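Local coordinates for TATA-binding protein (Sulfolobus acidocaldarius, PDB 1MP9) that probably activates archaeal transcription as a general factor, binding specifically to the TATA box close to the start site, at residues V13-V19 / I106-S112; L24-L30 / I63-G67; A124-N130 / L141-M145. One frame throughout, in Å; residues are numbered along the deposited sequence.

Contact 1: V13-V19 / I106-S112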
loop_
_atom_site.group_PDB
_atom_site.type_symbol
_atom_site.label_atom_id
_atom_site.label_comp_id
_atom_site.label_asym_id
_atom_site.label_seq_id
_atom_site.Cartn_x
_atom_site.Cartn_y
_atom_site.Cartn_z
ATOM N N VAL A 13 -7.928 13.959 -10.566
ATOM C CA VAL A 13 -8.303 12.642 -10.100
ATOM C C VAL A 13 -9.047 11.883 -11.197
ATOM O O VAL A 13 -9.901 12.452 -11.861
ATOM C CB VAL A 13 -9.241 12.732 -8.852
ATOM C CG1 VAL A 13 -9.733 11.315 -8.457
ATOM C CG2 VAL A 13 -8.493 13.394 -7.668
ATOM N N ASN A 14 -8.707 10.611 -11.377
ATOM C CA ASN A 14 -9.374 9.766 -12.355
ATOM C C ASN A 14 -9.787 8.450 -11.689
ATOM O O ASN A 14 -8.958 7.804 -11.043
ATOM C CB ASN A 14 -8.417 9.463 -13.508
ATOM C CG ASN A 14 -9.105 8.774 -14.656
ATOM O OD1 ASN A 14 -10.030 9.331 -15.257
ATOM N ND2 ASN A 14 -8.664 7.558 -14.980
ATOM N N ILE A 15 -11.049 8.049 -11.827
ATOM C CA ILE A 15 -11.488 6.771 -11.259
ATOM C C ILE A 15 -11.111 5.687 -12.246
ATOM O O ILE A 15 -11.484 5.744 -13.411
ATOM C CB ILE A 15 -12.969 6.743 -11.025
ATOM C CG1 ILE A 15 -13.287 7.803 -9.964
ATOM C CG2 ILE A 15 -13.415 5.305 -10.563
ATOM C CD1 ILE A 15 -14.719 7.828 -9.525
ATOM N N GLU A 16 -10.327 4.724 -11.786
ATOM C CA GLU A 16 -9.879 3.628 -12.637
ATOM C C GLU A 16 -10.824 2.433 -12.546
ATOM O O GLU A 16 -11.004 1.718 -13.515
ATOM C CB GLU A 16 -8.477 3.178 -12.202
ATOM C CG GLU A 16 -7.391 4.273 -12.277
ATOM C CD GLU A 16 -7.218 4.818 -13.689
ATOM O OE1 GLU A 16 -7.693 4.163 -14.631
ATOM O OE2 GLU A 16 -6.614 5.897 -13.862
ATOM N N ASN A 17 -11.409 2.195 -11.375
ATOM C CA ASN A 17 -12.278 1.047 -11.229
ATOM C C ASN A 17 -13.084 1.118 -9.954
ATOM O O ASN A 17 -12.650 1.677 -8.952
ATOM C CB ASN A 17 -11.471 -0.262 -11.176
ATOM C CG ASN A 17 -12.367 -1.482 -11.216
ATOM O OD1 ASN A 17 -13.329 -1.506 -11.977
ATOM N ND2 ASN A 17 -12.048 -2.509 -10.429
ATOM N N ILE A 18 -14.264 0.535 -10.001
ATOM C CA ILE A 18 -15.109 0.486 -8.824
ATOM C C ILE A 18 -15.483 -0.982 -8.618
ATOM O O ILE A 18 -15.814 -1.678 -9.581
ATOM C CB ILE A 18 -16.396 1.291 -9.025
ATOM C CG1 ILE A 18 -16.060 2.777 -9.203
ATOM C CG2 ILE A 18 -17.349 1.056 -7.820
ATOM C CD1 ILE A 18 -17.238 3.619 -9.579
ATOM N N VAL A 19 -15.387 -1.462 -7.388
ATOM C CA VAL A 19 -15.801 -2.834 -7.108
ATOM C C VAL A 19 -17.011 -2.662 -6.212
ATOM O O VAL A 19 -16.925 -1.988 -5.175
ATOM C CB VAL A 19 -14.709 -3.677 -6.341
ATOM C CG1 VAL A 19 -15.238 -5.131 -6.083
ATOM C CG2 VAL A 19 -13.434 -3.765 -7.160
ATOM N N ILE A 106 -20.890 -0.058 -2.643
ATOM C CA ILE A 106 -19.524 0.043 -3.124
ATOM C C ILE A 106 -18.573 -0.557 -2.104
ATOM O O ILE A 106 -18.597 -0.205 -0.914
ATOM C CB ILE A 106 -19.110 1.505 -3.403
ATOM C CG1 ILE A 106 -19.926 2.034 -4.577
ATOM C CG2 ILE A 106 -17.588 1.575 -3.739
ATOM C CD1 ILE A 106 -19.602 3.459 -4.994
ATOM N N GLN A 107 -17.746 -1.477 -2.579
ATOM C CA GLN A 107 -16.749 -2.136 -1.745
ATOM C C GLN A 107 -15.406 -1.432 -1.822
ATOM O O GLN A 107 -14.728 -1.322 -0.826
ATOM C CB GLN A 107 -16.564 -3.605 -2.156
ATOM C CG GLN A 107 -17.835 -4.420 -2.012
ATOM C CD GLN A 107 -18.416 -4.266 -0.627
ATOM O OE1 GLN A 107 -17.711 -4.432 0.355
ATOM N NE2 GLN A 107 -19.700 -3.934 -0.536
ATOM N N ASN A 108 -15.008 -0.973 -3.000
ATOM C CA ASN A 108 -13.725 -0.277 -3.110
ATOM C C ASN A 108 -13.703 0.536 -4.389
ATOM O O ASN A 108 -14.340 0.171 -5.369
ATOM C CB ASN A 108 -12.532 -1.262 -3.170
ATOM C CG ASN A 108 -11.162 -0.536 -3.208
ATOM O OD1 ASN A 108 -10.224 -0.939 -3.923
ATOM N ND2 ASN A 108 -11.039 0.491 -2.423
ATOM N N ILE A 109 -12.966 1.638 -4.352
ATOM C CA ILE A 109 -12.804 2.477 -5.514
ATOM C C ILE A 109 -11.304 2.589 -5.723
ATOM O O ILE A 109 -10.570 2.835 -4.770
ATOM C CB ILE A 109 -13.369 3.878 -5.272
ATOM C CG1 ILE A 109 -14.892 3.796 -5.096
ATOM C CG2 ILE A 109 -13.005 4.788 -6.466
ATOM C CD1 ILE A 109 -15.543 5.147 -4.844
ATOM N N VAL A 110 -10.823 2.345 -6.937
ATOM C CA VAL A 110 -9.393 2.509 -7.164
ATOM C C VAL A 110 -9.311 3.713 -8.084
ATOM O O VAL A 110 -9.998 3.769 -9.103
ATOM C CB VAL A 110 -8.738 1.299 -7.888
ATOM C CG1 VAL A 110 -7.234 1.658 -8.200
ATOM C CG2 VAL A 110 -8.833 0.016 -7.002
ATOM N N ALA A 111 -8.510 4.697 -7.724
ATOM C CA ALA A 111 -8.383 5.880 -8.578
ATOM C C ALA A 111 -6.948 6.211 -8.757
ATOM O O ALA A 111 -6.089 5.736 -7.999
ATOM C CB ALA A 111 -9.062 7.117 -7.927
ATOM N N SER A 112 -6.677 7.028 -9.767
ATOM C CA SER A 112 -5.322 7.509 -9.963
ATOM C C SER A 112 -5.429 9.034 -9.848
ATOM O O SER A 112 -6.544 9.608 -9.845
ATOM C CB SER A 112 -4.762 7.140 -11.338
ATOM O OG SER A 112 -5.579 7.642 -12.380
#
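Residues 13-19 and 106-112 pair as antiparallel strands whose axes run at 140°, from Asn14 opposite Ser112 to Val19 opposite Asn108. Two classic beta bulges interrupt the ladder. In one, Val110 O accepts from both Glu16 N (2.9 Å) and Asn17 N (3.1 Å); in the other, Val19 O accepts from Gln107 N and Asn108 N. The bulges match across the two sequence repeats, each doubling up donors on a valine carbonyl of the partner strand, which is consistent with the pseudo-twofold relation at the middle of the TBP saddle.

Two polar side chains, those of Asn14 and Ser112, meet at Glu16. Its chain is bent at chi2 (-60°), which curls the carboxylate back to Ser112, whose OG gives its proton to the anti lone pair of Glu16 OE2 at 2.5 Å. The same oxygen is met by Asn14 ND2 at 2.9 Å, from well above the carboxylate plane but within the amide's own plane. With an alanine in place of Glu16, the hydroxyl of Ser112 and the amide of Asn14 would probably lose their shared acceptor and be freer to turn.

Apolar contacts line the other face, where branches meet at ordinary van der Waals range: Ile15 CG2 lies 4.1 Å from Ile109 CG2, and Ile18 CG2 lies 4.1 Å from Ile106 CG2.

On the face of Asn17, Val19 and Val110, which in TBP relatives is the DNA-binding underside, Asn17 ND2 bonds Glu134 of the second subunit and Thr72 of the same chain. Val13, Ile15 and Ala111 lie against helix 168-184, Val19 touches strand 68-72, and Ala111 bonds through its backbone to Ile162 of strand 159-165.

Contact 2: L24-L30 / I63-G67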
loop_
_atom_site.group_PDB
_atom_site.type_symbol
_atom_site.label_atom_id
_atom_site.label_comp_id
_atom_site.label_asym_id
_atom_site.label_seq_id
_atom_site.Cartn_x
_atom_site.Cartn_y
_atom_site.Cartn_z
ATOM N N LEU A 24 -28.805 -10.104 -4.239
ATOM C CA LEU A 24 -30.040 -10.511 -4.899
ATOM C C LEU A 24 -30.983 -11.210 -3.925
ATOM O O LEU A 24 -32.006 -11.773 -4.329
ATOM C CB LEU A 24 -29.744 -11.423 -6.094
ATOM C CG LEU A 24 -28.889 -10.797 -7.188
ATOM C CD1 LEU A 24 -28.882 -11.692 -8.410
ATOM C CD2 LEU A 24 -29.441 -9.430 -7.553
ATOM N N ASP A 25 -30.618 -11.172 -2.646
ATOM C CA ASP A 25 -31.408 -11.757 -1.554
ATOM C C ASP A 25 -32.177 -13.028 -1.952
ATOM O O ASP A 25 -33.411 -13.028 -2.026
ATOM C CB ASP A 25 -32.369 -10.683 -0.997
ATOM C CG ASP A 25 -33.053 -11.104 0.306
ATOM O OD1 ASP A 25 -32.363 -11.588 1.236
ATOM O OD2 ASP A 25 -34.288 -10.936 0.402
ATOM N N GLN A 26 -31.420 -14.099 -2.208
ATOM C CA GLN A 26 -31.951 -15.414 -2.589
ATOM C C GLN A 26 -30.796 -16.345 -2.957
ATOM O O GLN A 26 -29.767 -15.905 -3.481
ATOM C CB GLN A 26 -32.857 -15.304 -3.801
ATOM C CG GLN A 26 -32.136 -14.742 -4.979
ATOM C CD GLN A 26 -32.975 -14.730 -6.209
ATOM O OE1 GLN A 26 -33.427 -15.771 -6.659
ATOM N NE2 GLN A 26 -33.197 -13.543 -6.775
ATOM N N THR A 27 -30.977 -17.629 -2.693
ATOM C CA THR A 27 -29.967 -18.624 -3.021
ATOM C C THR A 27 -30.112 -18.930 -4.506
ATOM O O THR A 27 -31.221 -18.907 -5.052
ATOM C CB THR A 27 -30.174 -19.855 -2.165
ATOM O OG1 THR A 27 -29.946 -19.485 -0.793
ATOM C CG2 THR A 27 -29.228 -20.983 -2.576
ATOM N N LEU A 28 -28.992 -19.186 -5.171
ATOM C CA LEU A 28 -29.015 -19.421 -6.604
ATOM C C LEU A 28 -28.327 -20.715 -6.980
ATOM O O LEU A 28 -27.308 -21.083 -6.396
ATOM C CB LEU A 28 -28.321 -18.261 -7.345
ATOM C CG LEU A 28 -28.878 -16.824 -7.366
ATOM C CD1 LEU A 28 -27.776 -15.894 -7.918
ATOM C CD2 LEU A 28 -30.135 -16.710 -8.233
ATOM N N ASP A 29 -28.898 -21.397 -7.964
ATOM C CA ASP A 29 -28.343 -22.637 -8.471
ATOM C C ASP A 29 -27.517 -22.186 -9.681
ATOM O O ASP A 29 -28.056 -21.898 -10.755
ATOM C CB ASP A 29 -29.474 -23.586 -8.889
ATOM C CG ASP A 29 -28.962 -24.879 -9.510
ATOM O OD1 ASP A 29 -27.904 -24.868 -10.177
ATOM O OD2 ASP A 29 -29.638 -25.921 -9.355
ATOM N N LEU A 30 -26.204 -22.109 -9.491
ATOM C CA LEU A 30 -25.294 -21.665 -10.557
ATOM C C LEU A 30 -25.193 -22.632 -11.725
ATOM O O LEU A 30 -24.980 -22.219 -12.873
ATOM C CB LEU A 30 -23.901 -21.349 -9.950
ATOM C CG LEU A 30 -23.998 -20.277 -8.858
ATOM C CD1 LEU A 30 -22.604 -20.016 -8.283
ATOM C CD2 LEU A 30 -24.586 -18.959 -9.408
ATOM N N ILE A 63 -21.141 -14.046 -9.821
ATOM C CA ILE A 63 -22.384 -14.387 -9.144
ATOM C C ILE A 63 -22.238 -15.614 -8.248
ATOM O O ILE A 63 -21.911 -16.709 -8.705
ATOM C CB ILE A 63 -23.512 -14.589 -10.207
ATOM C CG1 ILE A 63 -23.660 -13.304 -11.024
ATOM C CG2 ILE A 63 -24.860 -14.884 -9.542
ATOM C CD1 ILE A 63 -24.549 -13.444 -12.268
ATOM N N PHE A 64 -22.479 -15.418 -6.963
ATOM C CA PHE A 64 -22.345 -16.509 -6.009
ATOM C C PHE A 64 -23.665 -17.165 -5.607
ATOM O O PHE A 64 -24.731 -16.562 -5.742
ATOM C CB PHE A 64 -21.578 -16.020 -4.781
ATOM C CG PHE A 64 -20.216 -15.495 -5.114
ATOM C CD1 PHE A 64 -20.048 -14.157 -5.514
ATOM C CD2 PHE A 64 -19.107 -16.354 -5.132
ATOM C CE1 PHE A 64 -18.782 -13.680 -5.937
ATOM C CE2 PHE A 64 -17.852 -15.896 -5.548
ATOM C CZ PHE A 64 -17.685 -14.569 -5.951
ATOM N N LYS A 65 -23.589 -18.412 -5.147
ATOM C CA LYS A 65 -24.785 -19.164 -4.736
ATOM C C LYS A 65 -25.613 -18.409 -3.705
ATOM O O LYS A 65 -26.821 -18.552 -3.656
ATOM C CB LYS A 65 -24.394 -20.522 -4.146
ATOM C CG LYS A 65 -23.691 -21.425 -5.136
ATOM C CD LYS A 65 -23.437 -22.825 -4.577
ATOM C CE LYS A 65 -22.475 -22.799 -3.404
ATOM N NZ LYS A 65 -22.089 -24.187 -2.992
ATOM N N SER A 66 -24.965 -17.604 -2.881
ATOM C CA SER A 66 -25.668 -16.832 -1.856
ATOM C C SER A 66 -26.505 -15.706 -2.431
ATOM O O SER A 66 -27.222 -15.040 -1.687
ATOM C CB SER A 66 -24.659 -16.221 -0.905
ATOM O OG SER A 66 -23.904 -15.239 -1.606
ATOM N N GLY A 67 -26.397 -15.473 -3.741
ATOM C CA GLY A 67 -27.135 -14.397 -4.371
ATOM C C GLY A 67 -26.340 -13.100 -4.369
ATOM O O GLY A 67 -26.777 -12.066 -4.904
#
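Two backbone bonds join the loops 24-30 and 63-67, from Leu28 N to Lys65 O (2.7 Å) and from Leu24 N to Gly67 O (2.9 Å), the second donor standing 43° out of the carbonyl plane. Apolar side chains add to these bonds. Ile63 holds CG2 anti to its backbone N (chi1 to CG1 -58°), which brings this branch to both Leu28 and Leu30. Leu28 CD1 presses on Ile63 CG2 at 3.5 Å, tighter than a usual carbon contact. Leu30 reaches the same isoleucine from the start of helix 30-36: Leu30 CD1 sits 3.4 Å from Ile63 O, and Leu30 CD2 lies 4.1 Å from Ile63 CG2. The Lys65 chain crosses Leu30 at about a right angle, Lys65 CG touching Leu30 CD1 at 3.6 Å.

Residues 64-67 form the type I turn of the hairpin between strands 59-63 and 68-72, within the first TBP repeat; Gly67 N returns to Phe64 O at 2.8 Å. Gly67 ends the turn at a positive phi of 90°, where a CB would collide with Gln26 O and with the preceding carbonyl.

Gln26 NE2 bonds Gln97 O and, within the loop, Leu24 O at 3.2 Å. Met33 of helix 30-36 packs on both Leu28 and Ile63.

Contact 3: A124-N130 / L141-M145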
loop_
_atom_site.group_PDB
_atom_site.type_symbol
_atom_site.label_atom_id
_atom_site.label_comp_id
_atom_site.label_asym_id
_atom_site.label_seq_id
_atom_site.Cartn_x
_atom_site.Cartn_y
_atom_site.Cartn_z
ATOM N N ALA A 124 10.269 13.278 1.653
ATOM C CA ALA A 124 8.952 13.015 2.205
ATOM C C ALA A 124 8.977 11.773 3.125
ATOM O O ALA A 124 8.292 11.737 4.167
ATOM C CB ALA A 124 7.906 12.806 1.048
ATOM N N ALA A 125 9.762 10.770 2.741
ATOM C CA ALA A 125 9.840 9.530 3.510
ATOM C C ALA A 125 10.218 9.753 4.969
ATOM O O ALA A 125 9.782 9.006 5.837
ATOM C CB ALA A 125 10.818 8.578 2.889
ATOM N N PHE A 126 11.033 10.760 5.248
ATOM C CA PHE A 126 11.410 10.994 6.622
ATOM C C PHE A 126 10.683 12.141 7.307
ATOM O O PHE A 126 10.942 12.415 8.467
ATOM C CB PHE A 126 12.917 11.180 6.708
ATOM C CG PHE A 126 13.678 9.927 6.410
ATOM C CD1 PHE A 126 14.648 9.907 5.405
ATOM C CD2 PHE A 126 13.358 8.742 7.067
ATOM C CE1 PHE A 126 15.288 8.711 5.046
ATOM C CE2 PHE A 126 13.987 7.526 6.717
ATOM C CZ PHE A 126 14.953 7.513 5.700
ATOM N N LEU A 127 9.787 12.832 6.611
ATOM C CA LEU A 127 9.061 13.906 7.266
ATOM C C LEU A 127 7.566 13.575 7.420
ATOM O O LEU A 127 6.857 14.194 8.220
ATOM C CB LEU A 127 9.255 15.234 6.517
ATOM C CG LEU A 127 10.719 15.700 6.301
ATOM C CD1 LEU A 127 10.706 16.971 5.451
ATOM C CD2 LEU A 127 11.458 15.943 7.629
ATOM N N LEU A 128 7.079 12.613 6.631
ATOM C CA LEU A 128 5.695 12.195 6.743
ATOM C C LEU A 128 5.741 11.095 7.774
ATOM O O LEU A 128 6.795 10.605 8.116
ATOM C CB LEU A 128 5.172 11.567 5.440
ATOM C CG LEU A 128 4.865 12.411 4.200
ATOM C CD1 LEU A 128 4.589 11.504 2.986
ATOM C CD2 LEU A 128 3.679 13.284 4.491
ATOM N N GLU A 129 4.583 10.703 8.265
ATOM C CA GLU A 129 4.509 9.592 9.197
ATOM C C GLU A 129 4.143 8.369 8.352
ATOM O O GLU A 129 4.188 8.419 7.113
ATOM C CB GLU A 129 3.407 9.852 10.221
ATOM C CG GLU A 129 3.889 10.537 11.497
ATOM C CD GLU A 129 4.834 9.650 12.300
ATOM O OE1 GLU A 129 6.010 9.504 11.896
ATOM O OE2 GLU A 129 4.394 9.087 13.331
ATOM N N ASN A 130 3.760 7.300 9.047
ATOM C CA ASN A 130 3.313 6.004 8.506
ATOM C C ASN A 130 3.529 5.657 7.046
ATOM O O ASN A 130 2.551 5.398 6.305
ATOM C CB ASN A 130 1.817 5.781 8.815
ATOM C CG ASN A 130 1.269 6.741 9.859
ATOM O OD1 ASN A 130 0.377 7.554 9.571
ATOM N ND2 ASN A 130 1.796 6.657 11.072
ATOM N N LEU A 141 6.378 5.701 -2.847
ATOM C CA LEU A 141 6.223 5.841 -1.403
ATOM C C LEU A 141 4.804 5.340 -1.100
ATOM O O LEU A 141 3.842 5.729 -1.777
ATOM C CB LEU A 141 6.348 7.316 -0.997
ATOM C CG LEU A 141 6.283 7.619 0.525
ATOM C CD1 LEU A 141 7.121 8.841 0.858
ATOM C CD2 LEU A 141 4.866 7.832 0.970
ATOM N N ILE A 142 4.662 4.473 -0.112
ATOM C CA ILE A 142 3.349 3.969 0.218
ATOM C C ILE A 142 2.953 4.629 1.525
ATOM O O ILE A 142 3.701 4.606 2.505
ATOM C CB ILE A 142 3.356 2.418 0.367
ATOM C CG1 ILE A 142 3.785 1.791 -0.959
ATOM C CG2 ILE A 142 1.955 1.907 0.781
ATOM C CD1 ILE A 142 3.926 0.261 -0.921
ATOM N N TYR A 143 1.772 5.221 1.527
ATOM C CA TYR A 143 1.272 5.922 2.699
ATOM C C TYR A 143 -0.089 5.334 3.112
ATOM O O TYR A 143 -1.036 5.270 2.311
ATOM C CB TYR A 143 1.125 7.413 2.365
ATOM C CG TYR A 143 0.725 8.271 3.528
ATOM C CD1 TYR A 143 1.677 8.716 4.438
ATOM C CD2 TYR A 143 -0.603 8.623 3.737
ATOM C CE1 TYR A 143 1.316 9.502 5.543
ATOM C CE2 TYR A 143 -0.985 9.404 4.838
ATOM C CZ TYR A 143 -0.014 9.845 5.738
ATOM O OH TYR A 143 -0.343 10.644 6.814
ATOM N N ARG A 144 -0.165 4.851 4.338
ATOM C CA ARG A 144 -1.403 4.282 4.860
ATOM C C ARG A 144 -2.082 5.437 5.612
ATOM O O ARG A 144 -1.617 5.874 6.682
ATOM C CB ARG A 144 -1.089 3.126 5.810
ATOM C CG ARG A 144 -2.375 2.422 6.306
ATOM C CD ARG A 144 -2.053 1.200 7.149
ATOM N NE ARG A 144 -3.271 0.521 7.633
ATOM C CZ ARG A 144 -3.364 -0.772 7.945
ATOM N NH1 ARG A 144 -2.316 -1.600 7.816
ATOM N NH2 ARG A 144 -4.516 -1.230 8.442
ATOM N N MET A 145 -3.163 5.943 5.032
ATOM C CA MET A 145 -3.888 7.091 5.591
ATOM C C MET A 145 -5.047 6.608 6.438
ATOM O O MET A 145 -5.673 5.593 6.115
ATOM C CB MET A 145 -4.423 7.964 4.450
ATOM C CG MET A 145 -5.113 9.282 4.881
ATOM S SD MET A 145 -5.395 10.367 3.431
ATOM C CE MET A 145 -3.752 11.253 3.418
#
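Tyr143 brings its ring against residues 128-130. From CB, with CG anti to the backbone N (chi1 -175°), the side chain leads to Tyr143 CD1, which has Glu129 O at 3.7 Å and, farther off and oblique to the ring, Leu128 CD1 at 4.3 Å. The next ring atom, Tyr143 CE1, has Glu129 O at 3.4 Å, near the ring plane, so the carbonyl meets the polarised C-H edge and not the pi face. At the tip, Tyr143 OH stays 4.2 Å from Asn130 OD1, too long for a bond.

The backbone adds one weak link, Arg144 N to Asn130 O at 3.4 Å, nearly straight at 169°. Arg144 O is buried here without a polar partner in the model.

Two residues earlier in the strand, Leu141 sets one methyl on the helix and the other on the turn after it. Leu141 CD1 meets Ala124 CB at 4.0 Å and Ala125 N at 3.8 Å, while Leu141 CD2 reaches Leu128 CD1 at 4.2 Å.

In the second TBP repeat this contact ties the end of helix 121-127 and the turn after it to strand 141-145. Arg144 NH1 bonds Met145 O of the second subunit. Helix 168-184 packs on Ala124, Leu128 and Met145, and strand 150-154 bonds through its backbone to Tyr143.

Overall arrangement
The centre of contact 1 lies about 2 Å from the centre of the chain, with the other two out along the opposite wings of the saddle. Between centres, contact 2 is about 25 Å and contact 3 about 22 Å from contact 1, while contacts 2 and 3 stand about 42 Å apart, with about 24 Å between their nearest atoms. Contact 2 is nested within the chain loop that contact 1 closes and belongs to the first repeat; contact 3 follows in the second. Of the three, contact 1 is the one whose segments come from both repeats. Contacts 1 and 3 reach the same antiparallel sheet, and both meet the second subunit, which at contact 1 covers part of the probable DNA-binding face.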